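Local coordinates for 70 kDa protein (Xanthomonas sp., PDB 4B2N), which cleaves rubber (polyisoprene) oxidatively as a processive dioxygenase carrying two covalently bound c-type haems, at residues 124-129 / 547-552; 426-431 / 514-519. All blocks are in the same frame, centred on the assembly; numbering follows the deposited sequence.

Interaction 1: residues 124-129 / 547-552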
ATOM      1  N   TRP A 124     -18.755  -8.838 -18.875  1.00 17.14           N
ATOM      2  CA  TRP A 124     -19.656  -8.899 -17.690  1.00 16.46           C
ATOM      3  C   TRP A 124     -20.902  -9.700 -18.039  1.00 17.32           C
ATOM      4  O   TRP A 124     -21.738  -9.921 -17.180  1.00 16.61           O
ATOM      5  CB  TRP A 124     -20.182  -7.523 -17.367  1.00 17.28           C
ATOM      6  CG  TRP A 124     -19.159  -6.442 -17.129  1.00 16.59           C
ATOM      7  CD1 TRP A 124     -17.798  -6.591 -16.875  1.00 17.57           C
ATOM      8  CD2 TRP A 124     -19.400  -5.022 -17.142  1.00 16.45           C
ATOM      9  NE1 TRP A 124     -17.186  -5.401 -16.751  1.00 18.46           N
ATOM     10  CE2 TRP A 124     -18.103  -4.391 -16.868  1.00 17.72           C
ATOM     11  CE3 TRP A 124     -20.521  -4.226 -17.329  1.00 16.40           C
ATOM     12  CZ2 TRP A 124     -17.950  -3.007 -16.787  1.00 16.92           C
ATOM     13  CZ3 TRP A 124     -20.351  -2.824 -17.306  1.00 15.54           C
ATOM     14  CH2 TRP A 124     -19.106  -2.231 -16.992  1.00 16.91           C
ATOM     15  N   GLY A 125     -21.086 -10.044 -19.320  1.00 16.76           N
ATOM     16  CA  GLY A 125     -22.298 -10.776 -19.744  1.00 17.16           C
ATOM     17  C   GLY A 125     -23.405  -9.871 -20.301  1.00 18.45           C
ATOM     18  O   GLY A 125     -24.518 -10.356 -20.492  1.00 20.73           O
ATOM     19  N   TYR A 126     -23.102  -8.612 -20.662  1.00 17.53           N
ATOM     20  CA  TYR A 126     -24.106  -7.721 -21.249  1.00 18.39           C
ATOM     21  C   TYR A 126     -23.925  -7.884 -22.767  1.00 19.16           C
ATOM     22  O   TYR A 126     -22.823  -8.261 -23.228  1.00 18.87           O
ATOM     23  CB  TYR A 126     -23.885  -6.259 -20.865  1.00 17.52           C
ATOM     24  CG  TYR A 126     -24.145  -5.944 -19.395  1.00 17.22           C
ATOM     25  CD1 TYR A 126     -24.798  -6.873 -18.525  1.00 17.86           C
ATOM     26  CD2 TYR A 126     -23.809  -4.736 -18.899  1.00 18.62           C
ATOM     27  CE1 TYR A 126     -25.062  -6.553 -17.148  1.00 17.01           C
ATOM     28  CE2 TYR A 126     -24.041  -4.392 -17.562  1.00 16.69           C
ATOM     29  CZ  TYR A 126     -24.691  -5.291 -16.717  1.00 16.34           C
ATOM     30  OH  TYR A 126     -24.904  -4.923 -15.412  1.00 17.40           O
ATOM     31  N   LEU A 127     -24.969  -7.585 -23.523  1.00 19.90           N
ATOM     32  CA  LEU A 127     -24.821  -7.736 -24.964  1.00 20.81           C
ATOM     33  C   LEU A 127     -24.551  -6.393 -25.634  1.00 20.99           C
ATOM     34  O   LEU A 127     -23.889  -6.374 -26.657  1.00 21.84           O
ATOM     35  CB  LEU A 127     -26.074  -8.342 -25.597  1.00 23.01           C
ATOM     36  CG  LEU A 127     -26.369  -9.779 -25.156  1.00 26.73           C
ATOM     37  CD1 LEU A 127     -27.790 -10.192 -25.575  1.00 29.23           C
ATOM     38  CD2 LEU A 127     -25.368 -10.749 -25.776  1.00 26.67           C
ATOM     39  N   ILE A 128     -25.126  -5.301 -25.108  1.00 19.53           N
ATOM     40  CA  ILE A 128     -24.889  -3.968 -25.668  1.00 22.16           C
ATOM     41  C   ILE A 128     -24.533  -2.954 -24.569  1.00 20.43           C
ATOM     42  O   ILE A 128     -24.744  -3.192 -23.358  1.00 20.51           O
ATOM     43  CB  ILE A 128     -26.105  -3.465 -26.476  1.00 23.89           C
ATOM     44  CG1 ILE A 128     -27.286  -3.329 -25.523  1.00 24.90           C
ATOM     45  CG2 ILE A 128     -26.342  -4.319 -27.751  1.00 24.07           C
ATOM     46  CD1 ILE A 128     -28.383  -2.436 -26.075  1.00 30.69           C
ATOM     47  N   ARG A 129     -23.946  -1.844 -24.960  1.00 20.19           N
ATOM     48  CA  ARG A 129     -23.330  -0.912 -23.956  1.00 20.80           C
ATOM     49  C   ARG A 129     -24.450  -0.285 -23.157  1.00 19.73           C
ATOM     50  O   ARG A 129     -25.357   0.336 -23.728  1.00 19.28           O
ATOM     51  CB  ARG A 129     -22.565   0.212 -24.679  1.00 23.08           C
ATOM     52  CG  ARG A 129     -22.077   1.375 -23.781  1.00 23.93           C
ATOM     53  CD  ARG A 129     -21.404   2.506 -24.590  1.00 22.96           C
ATOM     54  NE  ARG A 129     -20.605   1.765 -25.541  1.00 22.26           N
ATOM     55  CZ  ARG A 129     -19.422   1.260 -25.280  1.00 21.29           C
ATOM     56  NH1 ARG A 129     -18.768   1.537 -24.124  1.00 20.64           N
ATOM     57  NH2 ARG A 129     -18.901   0.489 -26.210  1.00 22.48           N
ATOM     58  N   GLY A 547     -28.870  -3.669 -16.725  1.00 17.81           N
ATOM     59  CA  GLY A 547     -28.384  -5.045 -16.938  1.00 17.05           C
ATOM     60  C   GLY A 547     -28.515  -5.889 -15.660  1.00 17.89           C
ATOM     61  O   GLY A 547     -28.409  -7.148 -15.697  1.00 16.27           O
ATOM     62  N   GLY A 548     -28.695  -5.227 -14.526  1.00 18.82           N
ATOM     63  CA  GLY A 548     -28.956  -5.995 -13.313  1.00 17.76           C
ATOM     64  C   GLY A 548     -27.750  -6.512 -12.559  1.00 18.80           C
ATOM     65  O   GLY A 548     -27.909  -7.264 -11.605  1.00 17.04           O
ATOM     66  N   LYS A 549     -26.537  -6.147 -13.003  1.00 17.77           N
ATOM     67  CA  LYS A 549     -25.341  -6.522 -12.283  1.00 17.31           C
ATOM     68  C   LYS A 549     -24.539  -5.280 -11.866  1.00 16.97           C
ATOM     69  O   LYS A 549     -24.959  -4.157 -12.102  1.00 15.72           O
ATOM     70  CB  LYS A 549     -24.456  -7.451 -13.134  1.00 18.55           C
ATOM     71  CG  LYS A 549     -25.225  -8.625 -13.766  1.00 17.71           C
ATOM     72  CD  LYS A 549     -24.258  -9.555 -14.487  1.00 21.56           C
ATOM     73  CE  LYS A 549     -25.014 -10.593 -15.337  1.00 22.77           C
ATOM     74  NZ  LYS A 549     -24.003 -11.425 -16.047  1.00 22.72           N
ATOM     75  N   ASN A 550     -23.399  -5.515 -11.236  1.00 16.71           N
ATOM     76  CA  ASN A 550     -22.459  -4.438 -10.800  1.00 16.29           C
ATOM     77  C   ASN A 550     -22.951  -3.521  -9.715  1.00 16.42           C
ATOM     78  O   ASN A 550     -22.709  -2.311  -9.748  1.00 17.93           O
ATOM     79  CB  ASN A 550     -21.977  -3.648 -12.008  1.00 15.62           C
ATOM     80  CG  ASN A 550     -21.271  -4.583 -13.014  1.00 16.41           C
ATOM     81  OD1 ASN A 550     -20.627  -5.510 -12.593  1.00 15.77           O
ATOM     82  ND2 ASN A 550     -21.409  -4.343 -14.275  1.00 16.09           N
ATOM     83  N   ALA A 551     -23.590  -4.059  -8.688  1.00 15.83           N
ATOM     84  CA  ALA A 551     -23.659  -3.282  -7.484  1.00 16.93           C
ATOM     85  C   ALA A 551     -22.238  -3.095  -6.938  1.00 17.04           C
ATOM     86  O   ALA A 551     -21.419  -3.974  -7.074  1.00 18.74           O
ATOM     87  CB  ALA A 551     -24.464  -4.065  -6.440  1.00 18.63           C
ATOM     88  N   GLY A 552     -21.969  -1.986  -6.277  1.00 17.13           N
ATOM     89  CA  GLY A 552     -20.635  -1.676  -5.867  1.00 16.86           C
ATOM     90  C   GLY A 552     -20.736  -1.393  -4.387  1.00 17.60           C
ATOM     91  O   GLY A 552     -21.838  -1.530  -3.746  1.00 19.76           O
TER
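Trp124 touches Asn550 with its indole and Lys549 with its carbonyl. Asn550 ND2 stands over one face of the indole, offset toward the rim, 3.2 Å from Trp124 CE3; the amide plane is turned 82° from the rings. Both groups are fixed from helix 133-141: Tyr141 OH is bonded to the indole NE1, and Arg140 NH1 donates to Asn550 OD1. On the backbone side, Trp124 O accepts a hydrogen bond of 2.9 Å from Lys549 NZ, which lies in the carbonyl plane. The lysine chain runs extended beyond CG to get there, and its ammonium also forms a salt bridge with Asp620. Gly125 follows, at backbone angles where a side chain would jam against the carbonyl O of Trp124. What meets here are two irregular loops at the periphery of the fold, one joining helices 114-118 and 133-141, the other strands 536-538 and 560-561. Tyr126 then reaches across with its phenol end. Tyr126 CE1 lies 3.7 Å from Gly547 CA, with no room for a side chain on that glycine. Tyr126 OH accepts from Lys549 N at 3.2 Å, with an N-H...O angle of 141°, and is also hydrogen-bonded to Gln136 NE2, while Lys549 CB sits 3.4 Å from Tyr126 OH.

Interaction 2: residues 426-431 / 514-519. With HEC (heme c), chain D.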
ATOM      1  N   ILE A 426       1.995  -7.558  18.811  1.00 18.37           N
ATOM      2  CA  ILE A 426       0.854  -7.137  18.003  1.00 19.34           C
ATOM      3  C   ILE A 426      -0.148  -8.242  17.714  1.00 19.26           C
ATOM      4  O   ILE A 426      -1.344  -7.978  17.787  1.00 20.16           O
ATOM      5  CB  ILE A 426       1.285  -6.398  16.698  1.00 17.59           C
ATOM      6  CG1 ILE A 426       0.042  -5.939  15.861  1.00 16.35           C
ATOM      7  CG2 ILE A 426       2.398  -7.154  15.978  1.00 16.13           C
ATOM      8  CD1 ILE A 426      -0.707  -4.816  16.660  1.00 16.23           C
ATOM      9  N   ARG A 427       0.345  -9.444  17.384  1.00 20.19           N
ATOM     10  CA  ARG A 427      -0.474 -10.668  17.219  1.00 20.89           C
ATOM     11  C   ARG A 427      -1.597 -10.531  16.187  1.00 20.47           C
ATOM     12  O   ARG A 427      -2.615 -11.252  16.254  1.00 19.27           O
ATOM     13  CB  ARG A 427      -1.028 -11.117  18.550  1.00 23.10           C
ATOM     14  CG  ARG A 427       0.057 -11.168  19.608  1.00 29.61           C
ATOM     15  CD  ARG A 427      -0.170 -12.278  20.637  1.00 39.83           C
ATOM     16  NE  ARG A 427      -1.590 -12.536  20.901  1.00 50.65           N
ATOM     17  CZ  ARG A 427      -2.406 -11.689  21.535  1.00 57.23           C
ATOM     18  NH1 ARG A 427      -1.946 -10.520  21.951  1.00 54.20           N
ATOM     19  NH2 ARG A 427      -3.676 -12.008  21.729  1.00 61.36           N
ATOM     20  N   THR A 428      -1.449  -9.589  15.253  1.00 16.87           N
ATOM     21  CA  THR A 428      -2.428  -9.547  14.157  1.00 17.73           C
ATOM     22  C   THR A 428      -2.050 -10.637  13.180  1.00 18.29           C
ATOM     23  O   THR A 428      -1.016 -11.328  13.347  1.00 18.74           O
ATOM     24  CB  THR A 428      -2.355  -8.210  13.432  1.00 17.34           C
ATOM     25  OG1 THR A 428      -0.974  -7.856  13.325  1.00 16.89           O
ATOM     26  CG2 THR A 428      -3.111  -7.136  14.232  1.00 17.50           C
ATOM     27  N   ASP A 429      -2.848 -10.802  12.132  1.00 18.49           N
ATOM     28  CA  ASP A 429      -2.624 -11.923  11.212  1.00 19.08           C
ATOM     29  C   ASP A 429      -1.172 -11.993  10.802  1.00 20.09           C
ATOM     30  O   ASP A 429      -0.609 -11.009  10.248  1.00 18.40           O
ATOM     31  CB  ASP A 429      -3.514 -11.833   9.981  1.00 19.33           C
ATOM     32  CG  ASP A 429      -3.514 -13.111   9.207  1.00 20.27           C
ATOM     33  OD1 ASP A 429      -2.465 -13.456   8.625  1.00 21.46           O
ATOM     34  OD2 ASP A 429      -4.541 -13.805   9.223  1.00 18.19           O
ATOM     35  N   PRO A 430      -0.554 -13.137  11.038  1.00 18.90           N
ATOM     36  CA  PRO A 430       0.897 -13.190  10.791  1.00 19.98           C
ATOM     37  C   PRO A 430       1.315 -13.573   9.386  1.00 17.65           C
ATOM     38  O   PRO A 430       2.509 -13.670   9.164  1.00 20.79           O
ATOM     39  CB  PRO A 430       1.356 -14.312  11.704  1.00 20.41           C
ATOM     40  CG  PRO A 430       0.176 -15.252  11.706  1.00 22.05           C
ATOM     41  CD  PRO A 430      -1.060 -14.386  11.671  1.00 21.32           C
ATOM     42  N   ARG A 431       0.411 -13.801   8.431  1.00 18.40           N
ATOM     43  CA  ARG A 431       0.879 -14.375   7.151  1.00 18.05           C
ATOM     44  C   ARG A 431       1.785 -13.369   6.456  1.00 18.06           C
ATOM     45  O   ARG A 431       2.781 -13.764   5.824  1.00 17.75           O
ATOM     46  CB  ARG A 431      -0.230 -14.697   6.145  1.00 17.68           C
ATOM     47  CG  ARG A 431      -1.274 -15.712   6.606  1.00 21.23           C
ATOM     48  CD  ARG A 431      -0.569 -17.016   7.018  1.00 25.01           C
ATOM     49  NE  ARG A 431      -1.562 -18.057   7.291  1.00 29.77           N
ATOM     50  CZ  ARG A 431      -1.294 -19.347   7.492  1.00 32.10           C
ATOM     51  NH1 ARG A 431      -0.041 -19.788   7.434  1.00 30.80           N
ATOM     52  NH2 ARG A 431      -2.311 -20.196   7.732  1.00 32.26           N
ATOM     53  N   PRO A 514     -11.461   0.002   6.265  1.00 15.72           N
ATOM     54  CA  PRO A 514     -11.197  -0.804   7.471  1.00 14.73           C
ATOM     55  C   PRO A 514      -9.701  -0.870   7.861  1.00 14.85           C
ATOM     56  O   PRO A 514      -8.801  -0.392   7.114  1.00 13.28           O
ATOM     57  CB  PRO A 514     -11.689  -2.185   7.043  1.00 14.91           C
ATOM     58  CG  PRO A 514     -11.437  -2.261   5.526  1.00 13.38           C
ATOM     59  CD  PRO A 514     -11.684  -0.849   5.058  1.00 14.65           C
ATOM     60  N   TYR A 515      -9.435  -1.387   9.073  1.00 15.18           N
ATOM     61  CA  TYR A 515      -8.127  -1.237   9.688  1.00 15.65           C
ATOM     62  C   TYR A 515      -7.283  -2.549   9.740  1.00 16.62           C
ATOM     63  O   TYR A 515      -7.834  -3.663   9.571  1.00 17.26           O
ATOM     64  CB  TYR A 515      -8.318  -0.664  11.125  1.00 16.07           C
ATOM     65  CG  TYR A 515      -9.005   0.684  11.056  1.00 16.59           C
ATOM     66  CD1 TYR A 515      -8.323   1.801  10.563  1.00 14.91           C
ATOM     67  CD2 TYR A 515     -10.357   0.822  11.406  1.00 17.20           C
ATOM     68  CE1 TYR A 515      -8.969   3.034  10.475  1.00 15.25           C
ATOM     69  CE2 TYR A 515     -11.016   2.050  11.337  1.00 18.11           C
ATOM     70  CZ  TYR A 515     -10.283   3.167  10.858  1.00 16.16           C
ATOM     71  OH  TYR A 515     -10.833   4.393  10.695  1.00 16.24           O
ATOM     72  N   PHE A 516      -6.007  -2.401  10.116  1.00 15.40           N
ATOM     73  CA  PHE A 516      -4.995  -3.416  10.118  1.00 15.14           C
ATOM     74  C   PHE A 516      -4.532  -3.720   8.707  1.00 14.93           C
ATOM     75  O   PHE A 516      -5.195  -3.373   7.736  1.00 14.09           O
ATOM     76  CB  PHE A 516      -5.406  -4.719  10.846  1.00 15.58           C
ATOM     77  CG  PHE A 516      -5.751  -4.502  12.289  1.00 17.27           C
ATOM     78  CD1 PHE A 516      -5.249  -3.409  12.973  1.00 17.61           C
ATOM     79  CD2 PHE A 516      -6.557  -5.424  12.955  1.00 18.74           C
ATOM     80  CE1 PHE A 516      -5.552  -3.191  14.322  1.00 18.48           C
ATOM     81  CE2 PHE A 516      -6.883  -5.244  14.303  1.00 18.76           C
ATOM     82  CZ  PHE A 516      -6.364  -4.121  14.977  1.00 18.68           C
ATOM     83  N   HIS A 517      -3.404  -4.395   8.627  1.00 13.70           N
ATOM     84  CA  HIS A 517      -2.723  -4.587   7.333  1.00 14.72           C
ATOM     85  C   HIS A 517      -3.545  -5.386   6.364  1.00 14.86           C
ATOM     86  O   HIS A 517      -3.235  -5.369   5.200  1.00 16.01           O
ATOM     87  CB  HIS A 517      -1.356  -5.193   7.550  1.00 14.19           C
ATOM     88  CG  HIS A 517      -1.399  -6.597   8.073  1.00 14.45           C
ATOM     89  ND1 HIS A 517      -1.483  -6.909   9.440  1.00 15.36           N
ATOM     90  CD2 HIS A 517      -1.344  -7.796   7.401  1.00 14.73           C
ATOM     91  CE1 HIS A 517      -1.469  -8.260   9.563  1.00 15.28           C
ATOM     92  NE2 HIS A 517      -1.391  -8.797   8.319  1.00 15.71           N
ATOM     93  N   ASN A 518      -4.555  -6.127   6.833  1.00 15.35           N
ATOM     94  CA  ASN A 518      -5.416  -6.892   5.928  1.00 14.58           C
ATOM     95  C   ASN A 518      -6.848  -6.295   5.737  1.00 14.02           C
ATOM     96  O   ASN A 518      -7.734  -6.961   5.181  1.00 15.29           O
ATOM     97  CB  ASN A 518      -5.518  -8.371   6.381  1.00 15.08           C
ATOM     98  CG  ASN A 518      -6.081  -8.500   7.825  1.00 16.93           C
ATOM     99  OD1 ASN A 518      -6.399  -7.488   8.445  1.00 17.81           O
ATOM    100  ND2 ASN A 518      -6.047  -9.711   8.385  1.00 16.76           N
ATOM    101  N   GLY A 519      -7.056  -5.071   6.225  1.00 14.29           N
ATOM    102  CA  GLY A 519      -8.327  -4.354   6.185  1.00 14.00           C
ATOM    103  C   GLY A 519      -9.443  -5.184   6.782  1.00 15.42           C
ATOM    104  O   GLY A 519     -10.564  -5.217   6.261  1.00 16.69           O
TER
HETATM  105 FE   HEC D 701      -2.352   0.415  17.503  1.00 18.49          FE
HETATM  106  CHA HEC D 701      -2.868  -0.696  14.272  1.00 16.76           C
HETATM  107  CHB HEC D 701      -4.985   2.800  17.191  1.00 17.69           C
HETATM  108  CHC HEC D 701      -2.209   1.178  20.831  1.00 18.35           C
HETATM  109  CHD HEC D 701       0.758  -0.992  17.516  1.00 17.68           C
HETATM  110  NA  HEC D 701      -3.568   1.010  15.999  1.00 18.57           N
HETATM  111  C1A HEC D 701      -3.755   0.330  14.770  1.00 18.22           C
HETATM  112  C2A HEC D 701      -4.863   0.898  14.006  1.00 17.18           C
HETATM  113  C3A HEC D 701      -5.474   1.932  14.861  1.00 18.27           C
HETATM  114  C4A HEC D 701      -4.705   1.916  16.089  1.00 18.09           C
HETATM  115  CMA HEC D 701      -6.645   2.812  14.484  1.00 16.76           C
HETATM  116  CAA HEC D 701      -5.258   0.592  12.563  1.00 17.16           C
HETATM  117  CBA HEC D 701      -4.255   1.507  11.769  1.00 16.35           C
HETATM  118  CGA HEC D 701      -4.303   1.185  10.267  1.00 16.37           C
HETATM  119  O1A HEC D 701      -4.988   0.187   9.922  1.00 15.45           O
HETATM  120  O2A HEC D 701      -3.733   1.893   9.358  1.00 16.75           O
HETATM  121  NB  HEC D 701      -3.455   1.771  18.771  1.00 19.52           N
HETATM  122  C1B HEC D 701      -4.435   2.641  18.530  1.00 18.30           C
HETATM  123  C2B HEC D 701      -4.923   3.406  19.682  1.00 19.50           C
HETATM  124  C3B HEC D 701      -4.088   2.887  20.782  1.00 18.74           C
HETATM  125  C4B HEC D 701      -3.242   1.913  20.113  1.00 19.13           C
HETATM  126  CMB HEC D 701      -6.009   4.458  19.678  1.00 19.00           C
HETATM  127  CAB HEC D 701      -4.131   3.240  22.253  1.00 19.89           C
HETATM  128  CBB HEC D 701      -5.304   2.838  22.898  1.00 18.72           C
HETATM  129  NC  HEC D 701      -0.964   0.279  18.854  1.00 19.01           N
HETATM  130  C1C HEC D 701      -1.092   0.486  20.256  1.00 19.09           C
HETATM  131  C2C HEC D 701       0.021  -0.009  21.058  1.00 19.58           C
HETATM  132  C3C HEC D 701       0.888  -0.630  20.088  1.00 18.96           C
HETATM  133  C4C HEC D 701       0.211  -0.521  18.765  1.00 19.54           C
HETATM  134  CMC HEC D 701       0.224   0.102  22.561  1.00 18.53           C
HETATM  135  CAC HEC D 701       2.180  -1.312  20.426  1.00 22.14           C
HETATM  136  CBC HEC D 701       2.328  -2.275  21.355  1.00 21.32           C
HETATM  137  ND  HEC D 701      -1.255  -0.546  16.161  1.00 17.43           N
HETATM  138  C1D HEC D 701      -0.067  -1.124  16.304  1.00 17.12           C
HETATM  139  C2D HEC D 701       0.474  -1.872  15.178  1.00 17.15           C
HETATM  140  C3D HEC D 701      -0.599  -1.805  14.214  1.00 16.67           C
HETATM  141  C4D HEC D 701      -1.601  -1.008  14.915  1.00 17.49           C
HETATM  142  CMD HEC D 701       1.803  -2.573  15.057  1.00 16.40           C
HETATM  143  CAD HEC D 701      -0.620  -2.407  12.827  1.00 16.40           C
HETATM  144  CBD HEC D 701      -1.370  -3.738  12.990  1.00 16.60           C
HETATM  145  CGD HEC D 701      -1.532  -4.475  11.682  1.00 15.52           C
HETATM  146  O1D HEC D 701      -1.166  -5.650  11.545  1.00 18.01           O
HETATM  147  O2D HEC D 701      -2.008  -3.818  10.780  1.00 14.23           O
HETATM  148  O   HOH W   1      -1.196 -11.401   7.226  1.00 17.37           O
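Phe516 receives the methyl of Thr428 over the centre of its ring, a CH-pi contact with Thr428 CG2 4.1 Å from the Phe516 centroid. The ring edge is turned to the haem c at its CHA carbon, and Phe516 N donates to propionate oxygen O1A of that haem at 2.8 Å. His517 comes next, within the type I turn from Phe516 to Gly519, and its imidazole sits beside the second propionate. His517 ND1 donates to haem O1D in a very short bond of 2.5 Å, and Thr428 OG1 grips the same oxygen at 2.8 Å; His517 N adds a weak bond to the other oxygen, O2D. The edge of the imidazole also lies beside Asp429 O, 3.0 Å from His517 CE1 and hydrogen-bonded to Tyr501 OH. A water links His517 NE2 to Asp429 OD1, which closes an Asx turn by accepting from Arg431 N at 2.9 Å. Asn518 ND2 lies 3.7 Å from Asp429 CB, its amide held by Ser520 OG at OD1 and by Asp637 O and Gly635 O at ND2. Tyr501 of strand 500-502 stacks on His517 and touches Thr428, while Val527 of helix 524-528 packs against Phe516; residues 426-431 run on from helix 423-426.

The centre of interaction 2, in the haem region, lies about 13 Å from the centre of the chain, whereas that of interaction 1 sits about 30 Å out, away from the annotated sites. Their centres are 34 Å apart and their nearest atoms about 13 Å, so they do not touch, although residues 426-431 and 514-519 fall within the span that 124-129 and 547-552 bracket. Interaction 2 holds the propionates of the haem whose iron is bound by His394 and His641. It also comes near the other haem: the His517 side chain is about 6 Å from that group and about 3 Å from the side chain of Trp302, which belongs to the other haem's binding site.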